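Local coordinates for protein 2,5-dihydroxypyridine 5,6-dioxygenase (Pseudomonas putida KT2440, PDB 7CNT) that catalyses the iron(II)-dependent dioxygenolytic cleavage of the 2,5-dihydroxypyridine ring between carbons 5 and 6, giving N-formylmaleamate in aerobic nicotinate degradation, at residues Leu149-Ser154 against Asp331-Val336; Trp187-Ser192 against Met288-Arg293; Arg249-Tyr254 against Thr315-Asp320. All coordinates share one frame; numbering follows the deposited sequence.

Contact 1 of 3, residues Leu149-Ser154 against Asp331-Val336; sequences LKQARS and DDKAVV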
ATOM      1  N   LEU A 149      26.539  34.193 -24.883  1.00 53.96           N
ATOM      2  CA  LEU A 149      27.057  32.933 -25.396  1.00 55.68           C
ATOM      3  C   LEU A 149      26.810  32.684 -26.884  1.00 55.99           C
ATOM      4  O   LEU A 149      27.617  32.020 -27.566  1.00 51.06           O
ATOM      5  CB  LEU A 149      26.431  31.782 -24.593  1.00 65.89           C
ATOM      6  CG  LEU A 149      26.951  30.372 -24.882  1.00 65.01           C
ATOM      7  CD1 LEU A 149      28.466  30.307 -24.803  1.00 64.97           C
ATOM      8  CD2 LEU A 149      26.347  29.405 -23.891  1.00 68.90           C
ATOM      9  N   LYS A 150      25.661  33.156 -27.369  1.00 62.97           N
ATOM     10  CA  LYS A 150      25.287  32.993 -28.771  1.00 65.84           C
ATOM     11  C   LYS A 150      26.144  33.882 -29.684  1.00 55.77           C
ATOM     12  O   LYS A 150      26.297  33.572 -30.843  1.00 62.14           O
ATOM     13  CB  LYS A 150      23.793  33.287 -28.966  1.00 81.56           C
ATOM     14  CG  LYS A 150      22.863  32.172 -28.503  1.00 86.43           C
ATOM     15  CD  LYS A 150      21.433  32.363 -29.016  1.00 95.53           C
ATOM     16  CE  LYS A 150      20.772  33.606 -28.420  1.00102.92           C
ATOM     17  NZ  LYS A 150      19.298  33.640 -28.627  1.00109.86           N
ATOM     18  N   GLN A 151      26.729  34.947 -29.128  1.00 56.41           N
ATOM     19  CA  GLN A 151      27.669  35.818 -29.838  1.00 57.25           C
ATOM     20  C   GLN A 151      29.064  35.255 -29.913  1.00 65.88           C
ATOM     21  O   GLN A 151      29.809  35.520 -30.868  1.00 60.89           O
ATOM     22  CB  GLN A 151      27.795  37.161 -29.121  1.00 69.94           C
ATOM     23  CG  GLN A 151      26.467  37.862 -28.864  1.00 79.59           C
ATOM     24  CD  GLN A 151      26.595  39.141 -28.044  1.00113.61           C
ATOM     25  OE1 GLN A 151      25.585  39.733 -27.643  1.00114.57           O
ATOM     26  NE2 GLN A 151      27.833  39.581 -27.788  1.00138.72           N
ATOM     27  N   ALA A 152      29.433  34.512 -28.879  1.00 52.72           N
ATOM     28  CA  ALA A 152      30.769  33.986 -28.730  1.00 51.37           C
ATOM     29  C   ALA A 152      31.235  33.117 -29.860  1.00 47.19           C
ATOM     30  O   ALA A 152      30.490  32.297 -30.336  1.00 49.52           O
ATOM     31  CB  ALA A 152      30.879  33.192 -27.429  1.00 57.53           C
ATOM     32  N   ARG A 153      32.509  33.284 -30.230  1.00 52.20           N
ATOM     33  CA  ARG A 153      33.213  32.436 -31.198  1.00 59.28           C
ATOM     34  C   ARG A 153      34.149  31.446 -30.513  1.00 57.23           C
ATOM     35  O   ARG A 153      34.574  30.476 -31.114  1.00 61.65           O
ATOM     36  CB  ARG A 153      33.995  33.302 -32.181  1.00 81.81           C
ATOM     37  CG  ARG A 153      33.085  33.985 -33.206  1.00104.65           C
ATOM     38  CD  ARG A 153      32.960  33.188 -34.504  1.00120.97           C
ATOM     39  NE  ARG A 153      33.683  33.837 -35.609  1.00139.19           N
ATOM     40  CZ  ARG A 153      34.260  33.219 -36.644  1.00138.12           C
ATOM     41  NH1 ARG A 153      34.251  31.887 -36.759  1.00120.14           N
ATOM     42  NH2 ARG A 153      34.872  33.950 -37.577  1.00138.16           N
ATOM     43  N   SER A 154      34.448  31.647 -29.240  1.00 55.45           N
ATOM     44  CA  SER A 154      35.228  30.641 -28.520  1.00 62.24           C
ATOM     45  C   SER A 154      35.029  30.687 -27.015  1.00 63.89           C
ATOM     46  O   SER A 154      34.733  31.739 -26.419  1.00 56.40           O
ATOM     47  CB  SER A 154      36.719  30.794 -28.806  1.00 65.15           C
ATOM     48  OG  SER A 154      37.160  31.982 -28.202  1.00 63.30           O
ATOM     49  N   ASP A 331      35.364  34.366 -26.056  1.00 71.55           N
ATOM     50  CA  ASP A 331      36.332  35.140 -26.837  1.00 73.99           C
ATOM     51  C   ASP A 331      37.431  35.554 -25.875  1.00 75.19           C
ATOM     52  O   ASP A 331      38.077  34.679 -25.316  1.00 79.97           O
ATOM     53  CB  ASP A 331      35.647  36.307 -27.526  1.00 70.27           C
ATOM     54  CG  ASP A 331      34.626  35.831 -28.544  1.00 84.52           C
ATOM     55  OD1 ASP A 331      34.997  34.963 -29.383  1.00 72.63           O
ATOM     56  OD2 ASP A 331      33.463  36.307 -28.494  1.00 85.71           O
ATOM     57  N   ASP A 332      37.605  36.843 -25.610  1.00 79.22           N
ATOM     58  CA  ASP A 332      38.649  37.257 -24.679  1.00 89.71           C
ATOM     59  C   ASP A 332      38.103  37.943 -23.433  1.00 85.58           C
ATOM     60  O   ASP A 332      38.870  38.513 -22.653  1.00 75.87           O
ATOM     61  CB  ASP A 332      39.660  38.161 -25.401  1.00106.40           C
ATOM     62  CG  ASP A 332      40.437  37.416 -26.495  1.00122.02           C
ATOM     63  OD1 ASP A 332      40.856  36.260 -26.257  1.00112.48           O
ATOM     64  OD2 ASP A 332      40.626  37.983 -27.594  1.00123.83           O
ATOM     65  N   LYS A 333      36.794  37.884 -23.220  1.00 70.00           N
ATOM     66  CA  LYS A 333      36.212  38.557 -22.050  1.00 82.73           C
ATOM     67  C   LYS A 333      35.709  37.559 -21.003  1.00 65.60           C
ATOM     68  O   LYS A 333      35.139  36.512 -21.315  1.00 71.38           O
ATOM     69  CB  LYS A 333      35.080  39.509 -22.464  1.00 98.59           C
ATOM     70  CG  LYS A 333      33.950  38.803 -23.199  1.00122.94           C
ATOM     71  CD  LYS A 333      32.830  39.744 -23.557  1.00139.87           C
ATOM     72  CE  LYS A 333      31.765  39.018 -24.359  1.00152.83           C
ATOM     73  NZ  LYS A 333      30.877  40.011 -25.036  1.00153.05           N
ATOM     74  N   ALA A 334      35.900  37.890 -19.739  1.00 58.70           N
ATOM     75  CA  ALA A 334      35.580  36.945 -18.703  1.00 56.02           C
ATOM     76  C   ALA A 334      34.095  36.967 -18.423  1.00 54.19           C
ATOM     77  O   ALA A 334      33.534  38.031 -18.179  1.00 58.63           O
ATOM     78  CB  ALA A 334      36.378  37.247 -17.451  1.00 45.18           C
ATOM     79  N   VAL A 335      33.453  35.798 -18.448  1.00 53.83           N
ATOM     80  CA  VAL A 335      32.111  35.659 -17.842  1.00 48.87           C
ATOM     81  C   VAL A 335      32.206  35.192 -16.389  1.00 53.02           C
ATOM     82  O   VAL A 335      31.395  35.604 -15.572  1.00 50.41           O
ATOM     83  CB  VAL A 335      31.232  34.754 -18.679  1.00 59.36           C
ATOM     84  CG1 VAL A 335      31.235  35.246 -20.130  1.00 68.61           C
ATOM     85  CG2 VAL A 335      31.697  33.312 -18.613  1.00 58.54           C
ATOM     86  N   VAL A 336      33.233  34.381 -16.074  1.00 50.00           N
ATOM     87  CA  VAL A 336      33.565  33.957 -14.712  1.00 46.13           C
ATOM     88  C   VAL A 336      35.065  34.123 -14.356  1.00 44.64           C
ATOM     89  O   VAL A 336      35.919  33.870 -15.158  1.00 45.24           O
ATOM     90  CB  VAL A 336      33.181  32.474 -14.534  1.00 54.54           C
ATOM     91  CG1 VAL A 336      33.451  31.965 -13.096  1.00 54.23           C
ATOM     92  CG2 VAL A 336      31.698  32.268 -14.893  1.00 58.72           C
TER
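At the tight turn of a β-hairpin, where strands 327-330 and 333-337 of an antiparallel sheet are joined through D331 and D332, D331 meets R153 and S154 as the chain leaves helix 136-151 and enters strand 154-158. The backbone of D331 has positive phi, and with D332 it makes a turn close to type II'. A backbone bond ties the turn to the incoming strand: D331 N gives its hydrogen to S154 O at 2.7 Å and 163°.

The carboxylate reaches back to the same two residues. D331 CG stands beside its own backbone N (chi1 -64°), which turns the acid toward the peptide following the helix. There D331 OD1 accepts a hydrogen bond from R153 N at 3.1 Å on its syn side, with the donor 26° out of the carboxylate plane, and takes a second, weak bond from S154 N at 3.4 Å. The other oxygen, D331 OD2, lies 3.6 Å from A152 CA, at the first residue to leave helical geometry. The S154 side chain comes alongside the turn, with OG 3.5 Å from D331 CA.

Farther out, Q151 and K333 run across each other at about a right angle. Their ends approach as Q151 NE2 and K333 NZ, 4.1 Å apart, two donor groups with no bond between them. L149 packs on L330, while K333 and V335 touch L148, so helix 136-151 rests against the hairpin.

The R153 guanidinium points out from the turn, and R153 NE is 6.5 Å from D331 OD1. D331 therefore works here through backbone N-H groups rather than a salt bridge, and those dipoles would probably help offset the negative charge of its carboxylate.

Contact 2 of 3, residues Trp187-Ser192 against Met288-Arg293; sequences WDHWPS and MCMDAR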
ATOM      1  N   TRP A 187      12.432  22.149 -23.751  1.00 64.83           N
ATOM      2  CA  TRP A 187      12.704  21.232 -22.655  1.00 62.12           C
ATOM      3  C   TRP A 187      13.306  22.060 -21.538  1.00 54.26           C
ATOM      4  O   TRP A 187      14.115  22.947 -21.799  1.00 59.33           O
ATOM      5  CB  TRP A 187      13.647  20.109 -23.102  1.00 64.01           C
ATOM      6  CG  TRP A 187      13.835  19.061 -22.060  1.00 74.55           C
ATOM      7  CD1 TRP A 187      13.117  17.912 -21.905  1.00 82.00           C
ATOM      8  CD2 TRP A 187      14.787  19.078 -21.018  1.00 65.68           C
ATOM      9  NE1 TRP A 187      13.575  17.207 -20.832  1.00 72.50           N
ATOM     10  CE2 TRP A 187      14.600  17.908 -20.260  1.00 69.52           C
ATOM     11  CE3 TRP A 187      15.795  19.969 -20.648  1.00 73.70           C
ATOM     12  CZ2 TRP A 187      15.379  17.603 -19.160  1.00 64.69           C
ATOM     13  CZ3 TRP A 187      16.573  19.665 -19.547  1.00 73.19           C
ATOM     14  CH2 TRP A 187      16.362  18.493 -18.818  1.00 67.98           C
ATOM     15  N   ASP A 188      12.863  21.822 -20.307  1.00 57.99           N
ATOM     16  CA  ASP A 188      13.579  22.303 -19.125  1.00 54.04           C
ATOM     17  C   ASP A 188      13.391  21.319 -17.992  1.00 53.19           C
ATOM     18  O   ASP A 188      12.641  20.323 -18.126  1.00 49.20           O
ATOM     19  CB  ASP A 188      13.111  23.699 -18.720  1.00 53.21           C
ATOM     20  CG  ASP A 188      14.218  24.544 -18.008  1.00 66.40           C
ATOM     21  OD1 ASP A 188      14.975  24.028 -17.121  1.00 56.82           O
ATOM     22  OD2 ASP A 188      14.277  25.759 -18.285  1.00 53.62           O
ATOM     23  N   HIS A 189      14.074  21.632 -16.881  1.00 53.70           N
ATOM     24  CA  HIS A 189      14.229  20.782 -15.716  1.00 47.93           C
ATOM     25  C   HIS A 189      14.083  21.563 -14.431  1.00 51.59           C
ATOM     26  O   HIS A 189      14.783  22.526 -14.216  1.00 53.80           O
ATOM     27  CB  HIS A 189      15.631  20.163 -15.723  1.00 53.96           C
ATOM     28  CG  HIS A 189      15.847  19.143 -14.649  1.00 58.88           C
ATOM     29  ND1 HIS A 189      17.070  18.566 -14.410  1.00 58.00           N
ATOM     30  CD2 HIS A 189      15.005  18.627 -13.723  1.00 66.14           C
ATOM     31  CE1 HIS A 189      16.971  17.723 -13.400  1.00 56.28           C
ATOM     32  NE2 HIS A 189      15.730  17.746 -12.960  1.00 65.54           N
ATOM     33  N   TRP A 190      13.196  21.128 -13.554  1.00 45.63           N
ATOM     34  CA  TRP A 190      13.066  21.743 -12.286  1.00 48.97           C
ATOM     35  C   TRP A 190      13.727  20.777 -11.319  1.00 53.50           C
ATOM     36  O   TRP A 190      13.200  19.682 -11.135  1.00 47.97           O
ATOM     37  CB  TRP A 190      11.570  21.928 -11.995  1.00 50.76           C
ATOM     38  CG  TRP A 190      11.231  22.203 -10.565  1.00 48.30           C
ATOM     39  CD1 TRP A 190      12.036  22.748  -9.629  1.00 48.53           C
ATOM     40  CD2 TRP A 190       9.971  21.981  -9.934  1.00 41.15           C
ATOM     41  NE1 TRP A 190      11.386  22.840  -8.444  1.00 48.80           N
ATOM     42  CE2 TRP A 190      10.109  22.368  -8.603  1.00 45.74           C
ATOM     43  CE3 TRP A 190       8.755  21.443 -10.363  1.00 42.08           C
ATOM     44  CZ2 TRP A 190       9.070  22.265  -7.683  1.00 45.93           C
ATOM     45  CZ3 TRP A 190       7.722  21.333  -9.455  1.00 52.72           C
ATOM     46  CH2 TRP A 190       7.889  21.749  -8.116  1.00 46.82           C
ATOM     47  N   PRO A 191      14.828  21.183 -10.648  1.00 52.25           N
ATOM     48  CA  PRO A 191      15.473  22.493 -10.606  1.00 55.09           C
ATOM     49  C   PRO A 191      16.661  22.542 -11.556  1.00 49.26           C
ATOM     50  O   PRO A 191      17.148  21.479 -11.946  1.00 49.85           O
ATOM     51  CB  PRO A 191      15.980  22.549  -9.199  1.00 50.48           C
ATOM     52  CG  PRO A 191      16.392  21.124  -8.926  1.00 52.95           C
ATOM     53  CD  PRO A 191      15.580  20.238  -9.820  1.00 51.95           C
ATOM     54  N   SER A 192      17.041  23.763 -11.946  1.00 52.16           N
ATOM     55  CA  SER A 192      18.217  24.052 -12.788  1.00 53.80           C
ATOM     56  C   SER A 192      18.627  25.537 -12.661  1.00 58.44           C
ATOM     57  O   SER A 192      18.709  26.055 -11.515  1.00 58.22           O
ATOM     58  CB  SER A 192      17.977  23.672 -14.249  1.00 52.41           C
ATOM     59  OG  SER A 192      17.014  24.534 -14.777  1.00 55.86           O
HETATM   60  N   MSE A 288      19.818  12.959  -9.006  1.00 72.87           N
HETATM   61  CA  MSE A 288      20.979  13.148  -9.904  1.00 80.07           C
HETATM   62  C   MSE A 288      21.960  14.260  -9.526  1.00 75.18           C
HETATM   63  O   MSE A 288      22.980  14.462 -10.205  1.00 87.50           O
HETATM   64  CB  MSE A 288      20.526  13.335 -11.348  1.00 78.01           C
HETATM   65  CG  MSE A 288      19.140  13.913 -11.534  1.00 79.92           C
HETATM   66 SE   MSE A 288      18.791  14.081 -13.476  1.00 89.10          SE
HETATM   67  CE  MSE A 288      20.027  15.585 -13.778  1.00 78.57           C
ATOM     68  N   CYS A 289      21.696  14.964  -8.429  1.00 64.12           N
ATOM     69  CA  CYS A 289      22.565  16.058  -7.946  1.00 62.85           C
ATOM     70  C   CYS A 289      22.658  17.209  -8.908  1.00 68.54           C
ATOM     71  O   CYS A 289      23.711  17.470  -9.507  1.00 64.79           O
ATOM     72  CB  CYS A 289      23.988  15.622  -7.561  1.00 52.24           C
ATOM     73  SG  CYS A 289      24.600  16.739  -6.251  1.00 74.76           S
HETATM   74  N   MSE A 290      21.542  17.917  -9.010  1.00 64.81           N
HETATM   75  CA  MSE A 290      21.468  19.117  -9.810  1.00 76.82           C
HETATM   76  C   MSE A 290      22.185  20.256  -9.134  1.00 68.74           C
HETATM   77  O   MSE A 290      22.564  21.218  -9.814  1.00 64.62           O
HETATM   78  CB  MSE A 290      19.997  19.463 -10.037  1.00 64.30           C
HETATM   79  CG  MSE A 290      19.365  18.406 -10.923  1.00 57.98           C
HETATM   80 SE   MSE A 290      20.192  18.287 -12.695  1.00 63.31          SE
HETATM   81  CE  MSE A 290      20.279  20.218 -12.937  1.00 51.11           C
ATOM     82  N   ASP A 291      22.366  20.168  -7.811  1.00 55.04           N
ATOM     83  CA  ASP A 291      23.142  21.166  -7.075  1.00 60.24           C
ATOM     84  C   ASP A 291      24.530  21.267  -7.680  1.00 60.52           C
ATOM     85  O   ASP A 291      25.098  22.342  -7.839  1.00 52.72           O
ATOM     86  CB  ASP A 291      23.354  20.781  -5.606  1.00 65.49           C
ATOM     87  CG  ASP A 291      22.232  21.211  -4.727  1.00 72.17           C
ATOM     88  OD1 ASP A 291      21.298  20.367  -4.595  1.00 55.28           O
ATOM     89  OD2 ASP A 291      22.309  22.347  -4.150  1.00 54.14           O
ATOM     90  N   ALA A 292      25.084  20.108  -7.973  1.00 52.16           N
ATOM     91  CA  ALA A 292      26.412  20.026  -8.487  1.00 59.65           C
ATOM     92  C   ALA A 292      26.480  20.525  -9.952  1.00 54.44           C
ATOM     93  O   ALA A 292      27.463  21.134 -10.373  1.00 54.54           O
ATOM     94  CB  ALA A 292      26.895  18.604  -8.359  1.00 54.10           C
ATOM     95  N   ARG A 293      25.432  20.302 -10.718  1.00 53.85           N
ATOM     96  CA  ARG A 293      25.421  20.759 -12.104  1.00 56.00           C
ATOM     97  C   ARG A 293      25.218  22.263 -12.261  1.00 62.17           C
ATOM     98  O   ARG A 293      25.661  22.851 -13.263  1.00 52.62           O
ATOM     99  CB  ARG A 293      24.340  20.044 -12.895  1.00 60.33           C
ATOM    100  CG  ARG A 293      24.726  18.657 -13.322  1.00 65.99           C
ATOM    101  CD  ARG A 293      23.682  18.110 -14.284  1.00 65.45           C
ATOM    102  NE  ARG A 293      23.977  16.712 -14.506  1.00 65.63           N
ATOM    103  CZ  ARG A 293      23.717  15.741 -13.641  1.00 61.13           C
ATOM    104  NH1 ARG A 293      23.139  16.018 -12.473  1.00 66.54           N
ATOM    105  NH2 ARG A 293      24.061  14.488 -13.942  1.00 65.65           N
TER
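Selenium-aromatic contact comes first: the H189 imidazole meets two selenomethionines, M288 and M290. M290 comes from the opposite direction and in the model sets SE 3.3 Å from H189 CE1, and 4.2 Å from the ring centroid, in an oblique position. M288 SE is more distant, 5.0 Å from the H189 centroid and also oblique. The M288 methyl is modelled near the ring edge, but the two side chains run into each other there, so the exact places of both M288 CE and M290 SE are doubtful.

The apolar pair is M290 CB against P191 CG, 4.1 Å apart near the helix backbone.

A carbonyl oxygen makes two further contacts. M290 bends at chi2 (-61°) and again at chi3, curling its methyl round until M290 CE lies 3.5 Å from P191 O. P191 follows a cis peptide bond, and this oxygen also sits over the centre of one H189 ring face, 3.7 Å above the plane.

Hydrogen bonds stay within each segment. D188 OD1 uses its anti lone pair to accept the hydrogen bond of H189 N at 2.6 Å, and R293 NH1 donates to M288 O at 2.8 Å from above the carbonyl plane.

Strand 187-189, outermost within this chain in the parallel sheet, thus meets the start of helix 290-294 without a hydrogen bond between them: selenium, sulfur in the natural protein, lies against the imidazole and the M290 CB and CE carbons against P191, probably mainly by dispersion.

Contact 3 of 3, residues Arg249-Tyr254 against Thr315-Asp320; sequences RDYMKY and TPCHLD. With FE2 (Fe (II) ion), chain G.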
ATOM      1  N   ARG A 249      39.200   5.753 -15.506  1.00 52.11           N
ATOM      2  CA  ARG A 249      39.657   5.060 -16.715  1.00 59.46           C
ATOM      3  C   ARG A 249      38.933   3.717 -16.809  1.00 56.55           C
ATOM      4  O   ARG A 249      38.447   3.344 -17.861  1.00 56.51           O
ATOM      5  CB  ARG A 249      41.190   4.788 -16.710  1.00 57.12           C
ATOM      6  CG  ARG A 249      42.113   5.954 -17.041  1.00 66.73           C
ATOM      7  CD  ARG A 249      43.592   5.547 -17.260  1.00 62.33           C
ATOM      8  NE  ARG A 249      44.234   4.946 -16.083  1.00 54.69           N
ATOM      9  CZ  ARG A 249      44.885   5.597 -15.113  1.00 67.70           C
ATOM     10  NH1 ARG A 249      45.013   6.923 -15.119  1.00 70.48           N
ATOM     11  NH2 ARG A 249      45.407   4.909 -14.095  1.00 64.29           N
ATOM     12  N   ASP A 250      38.863   2.995 -15.697  1.00 55.40           N
ATOM     13  CA  ASP A 250      38.287   1.657 -15.704  1.00 60.88           C
ATOM     14  C   ASP A 250      36.852   1.753 -16.145  1.00 55.72           C
ATOM     15  O   ASP A 250      36.416   1.018 -17.013  1.00 67.63           O
ATOM     16  CB  ASP A 250      38.334   1.047 -14.301  1.00 74.07           C
ATOM     17  CG  ASP A 250      38.927  -0.332 -14.290  1.00 93.30           C
ATOM     18  OD1 ASP A 250      40.147  -0.427 -14.587  1.00105.63           O
ATOM     19  OD2 ASP A 250      38.182  -1.302 -13.968  1.00 73.75           O
ATOM     20  N   TYR A 251      36.125   2.695 -15.543  1.00 62.63           N
ATOM     21  CA  TYR A 251      34.717   2.976 -15.878  1.00 60.20           C
ATOM     22  C   TYR A 251      34.511   3.298 -17.373  1.00 65.13           C
ATOM     23  O   TYR A 251      33.588   2.793 -18.014  1.00 61.87           O
ATOM     24  CB  TYR A 251      34.190   4.117 -15.000  1.00 48.25           C
ATOM     25  CG  TYR A 251      32.754   4.444 -15.244  1.00 48.31           C
ATOM     26  CD1 TYR A 251      31.772   3.791 -14.575  1.00 58.04           C
ATOM     27  CD2 TYR A 251      32.382   5.425 -16.174  1.00 63.13           C
ATOM     28  CE1 TYR A 251      30.450   4.095 -14.775  1.00 65.29           C
ATOM     29  CE2 TYR A 251      31.063   5.735 -16.401  1.00 52.67           C
ATOM     30  CZ  TYR A 251      30.094   5.049 -15.687  1.00 64.07           C
ATOM     31  OH  TYR A 251      28.755   5.275 -15.849  1.00 61.01           O
HETATM   32  N   MSE A 252      35.363   4.139 -17.934  1.00 59.29           N
HETATM   33  CA  MSE A 252      35.247   4.459 -19.356  1.00 63.04           C
HETATM   34  C   MSE A 252      35.537   3.255 -20.252  1.00 54.63           C
HETATM   35  O   MSE A 252      34.755   2.977 -21.132  1.00 61.69           O
HETATM   36  CB  MSE A 252      36.105   5.714 -19.639  1.00 62.28           C
HETATM   37  CG  MSE A 252      35.196   6.941 -19.505  1.00 68.18           C
HETATM   38 SE   MSE A 252      36.185   8.629 -19.223  1.00 81.69          SE
HETATM   39  CE  MSE A 252      35.125   9.715 -20.498  1.00 67.48           C
ATOM     40  N   LYS A 253      36.636   2.534 -20.028  1.00 56.05           N
ATOM     41  CA  LYS A 253      36.972   1.312 -20.792  1.00 55.97           C
ATOM     42  C   LYS A 253      35.843   0.302 -20.861  1.00 61.11           C
ATOM     43  O   LYS A 253      35.528  -0.190 -21.920  1.00 58.94           O
ATOM     44  CB  LYS A 253      38.210   0.616 -20.232  1.00 64.51           C
ATOM     45  CG  LYS A 253      39.395   0.579 -21.194  1.00 88.83           C
ATOM     46  CD  LYS A 253      40.603  -0.219 -20.679  1.00105.82           C
ATOM     47  CE  LYS A 253      41.557   0.604 -19.799  1.00117.31           C
ATOM     48  NZ  LYS A 253      41.353   0.457 -18.321  1.00121.48           N
ATOM     49  N   TYR A 254      35.213   0.024 -19.728  1.00 65.66           N
ATOM     50  CA  TYR A 254      34.108  -0.947 -19.623  1.00 62.95           C
ATOM     51  C   TYR A 254      33.066  -0.908 -20.757  1.00 60.96           C
ATOM     52  O   TYR A 254      32.601  -1.962 -21.187  1.00 62.68           O
ATOM     53  CB  TYR A 254      33.392  -0.753 -18.283  1.00 67.32           C
ATOM     54  CG  TYR A 254      32.084  -1.483 -18.122  1.00 68.88           C
ATOM     55  CD1 TYR A 254      32.064  -2.856 -17.862  1.00 69.88           C
ATOM     56  CD2 TYR A 254      30.862  -0.801 -18.201  1.00 76.98           C
ATOM     57  CE1 TYR A 254      30.875  -3.533 -17.681  1.00 71.48           C
ATOM     58  CE2 TYR A 254      29.656  -1.467 -18.033  1.00 76.41           C
ATOM     59  CZ  TYR A 254      29.668  -2.835 -17.774  1.00 80.47           C
ATOM     60  OH  TYR A 254      28.485  -3.520 -17.603  1.00 71.24           O
ATOM     61  N   THR A 315      26.755   7.042 -28.083  1.00125.00           N
ATOM     62  CA  THR A 315      27.220   6.183 -26.985  1.00118.11           C
ATOM     63  C   THR A 315      26.476   6.442 -25.657  1.00108.93           C
ATOM     64  O   THR A 315      26.074   7.569 -25.370  1.00106.83           O
ATOM     65  CB  THR A 315      28.745   6.353 -26.756  1.00120.57           C
ATOM     66  OG1 THR A 315      29.197   5.447 -25.743  1.00118.85           O
ATOM     67  CG2 THR A 315      29.104   7.785 -26.338  1.00120.24           C
ATOM     68  N   PRO A 316      26.286   5.392 -24.847  1.00 89.82           N
ATOM     69  CA  PRO A 316      25.597   5.524 -23.554  1.00 83.67           C
ATOM     70  C   PRO A 316      26.419   6.103 -22.366  1.00 97.86           C
ATOM     71  O   PRO A 316      25.838   6.704 -21.455  1.00 89.44           O
ATOM     72  CB  PRO A 316      25.197   4.087 -23.240  1.00 87.68           C
ATOM     73  CG  PRO A 316      26.203   3.243 -23.954  1.00 93.05           C
ATOM     74  CD  PRO A 316      26.472   3.979 -25.231  1.00 92.16           C
ATOM     75  N   CYS A 317      27.739   5.904 -22.355  1.00 99.14           N
ATOM     76  CA  CYS A 317      28.583   6.418 -21.266  1.00 86.54           C
ATOM     77  C   CYS A 317      28.581   7.956 -21.258  1.00 77.19           C
ATOM     78  O   CYS A 317      29.132   8.612 -22.153  1.00 77.01           O
ATOM     79  CB  CYS A 317      30.024   5.888 -21.369  1.00 94.25           C
ATOM     80  SG  CYS A 317      31.127   6.192 -19.947  1.00 71.10           S
ATOM     81  N   HIS A 318      27.968   8.506 -20.213  1.00 67.76           N
ATOM     82  CA  HIS A 318      27.783   9.922 -20.056  1.00 66.62           C
ATOM     83  C   HIS A 318      28.291  10.354 -18.680  1.00 62.83           C
ATOM     84  O   HIS A 318      27.874   9.812 -17.673  1.00 75.06           O
ATOM     85  CB  HIS A 318      26.288  10.194 -20.194  1.00 89.61           C
ATOM     86  CG  HIS A 318      25.890  11.610 -19.940  1.00 95.02           C
ATOM     87  ND1 HIS A 318      25.342  12.022 -18.744  1.00115.08           N
ATOM     88  CD2 HIS A 318      25.933  12.702 -20.733  1.00112.57           C
ATOM     89  CE1 HIS A 318      25.078  13.312 -18.808  1.00110.82           C
ATOM     90  NE2 HIS A 318      25.425  13.747 -20.006  1.00120.37           N
ATOM     91  N   LEU A 319      29.192  11.328 -18.663  1.00 58.79           N
ATOM     92  CA  LEU A 319      29.697  11.954 -17.438  1.00 51.20           C
ATOM     93  C   LEU A 319      29.396  13.427 -17.417  1.00 55.69           C
ATOM     94  O   LEU A 319      29.441  14.094 -18.461  1.00 59.97           O
ATOM     95  CB  LEU A 319      31.227  11.829 -17.362  1.00 56.95           C
ATOM     96  CG  LEU A 319      31.857  10.456 -17.602  1.00 51.13           C
ATOM     97  CD1 LEU A 319      33.314  10.607 -17.398  1.00 51.04           C
ATOM     98  CD2 LEU A 319      31.310   9.453 -16.610  1.00 55.96           C
ATOM     99  N   ASP A 320      29.174  13.964 -16.227  1.00 51.76           N
ATOM    100  CA  ASP A 320      28.988  15.399 -16.059  1.00 53.62           C
ATOM    101  C   ASP A 320      29.970  15.833 -15.000  1.00 54.36           C
ATOM    102  O   ASP A 320      30.029  15.223 -13.948  1.00 61.86           O
ATOM    103  CB  ASP A 320      27.566  15.700 -15.595  1.00 58.71           C
ATOM    104  CG  ASP A 320      26.593  15.995 -16.741  1.00 60.95           C
ATOM    105  OD1 ASP A 320      27.014  16.270 -17.871  1.00 76.86           O
ATOM    106  OD2 ASP A 320      25.380  15.993 -16.495  1.00 73.06           O
TER
HETATM  107 FE   FE2 G 501      25.928  15.683 -20.068  1.00110.96          FE
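Behind the iron site, C317 and L319 of the metal-binding segment pack against Y251 and M252 of helix 243-254. The side chains alternate along 317-320: C317 and L319 go to the helix, H318 and D320 to the iron. H318 NE2 binds iron(II) at 2.0 Å and D320 OD1 at 2.5 Å, with H265 NE2 and S302 OG as further ligands. H265, H318 and D320 make a two-histidine, one-carboxylate set common in non-haem iron enzymes, and L319 O is hydrogen-bonded to the S302 hydroxyl. The segment runs into strand 319-323, outermost within this chain in an antiparallel sheet that also holds 263-269 and 299-303, the strands of H265 and S302.

Y251 holds its ring anti to the backbone N (chi1 -178°) and offers one corner, CE2, to both partners. C317 SG lies 3.6 Å from Y251 CE2 in a sulfur-aromatic contact, obliquely, 62° off the ring normal. L319 CD2, sliding past the tyrosine in the opposite direction, is 3.7 Å from Y251 CE2. The other leucine methyl, L319 CD1, meets M252 CE at 3.7 Å, and M252 CG lies 4.2 Å from C317 SG. An alanine in place of Y251 is likely to open a gap beside C317 SG and L319 CD2, leaving the leucine freer to shift behind the iron ligands. F219 and F255 stack edge-to-face with Y251, and L281 of a second subunit packs on it.

Contacts 2 and 3 touch, although their centres are about 21 Å apart: R293 NE of 288-293 lies 2.5 Å from D320 OD2, holding that oxygen through a short salt bridge while the other carboxylate oxygen binds the iron. R293 is thus a second-shell residue that probably helps orient D320. The M288 side chain is about 9 Å from the metal, so contact 2 borders the active site, while contact 3 carries two of its ligands. In sequence, these two contacts interlock, their segments alternating along the chain. Contact 1 spans both in sequence yet lies apart in space, its nearest atoms about 11 Å from contact 2 and 14 Å from contact 3, on the protein surface.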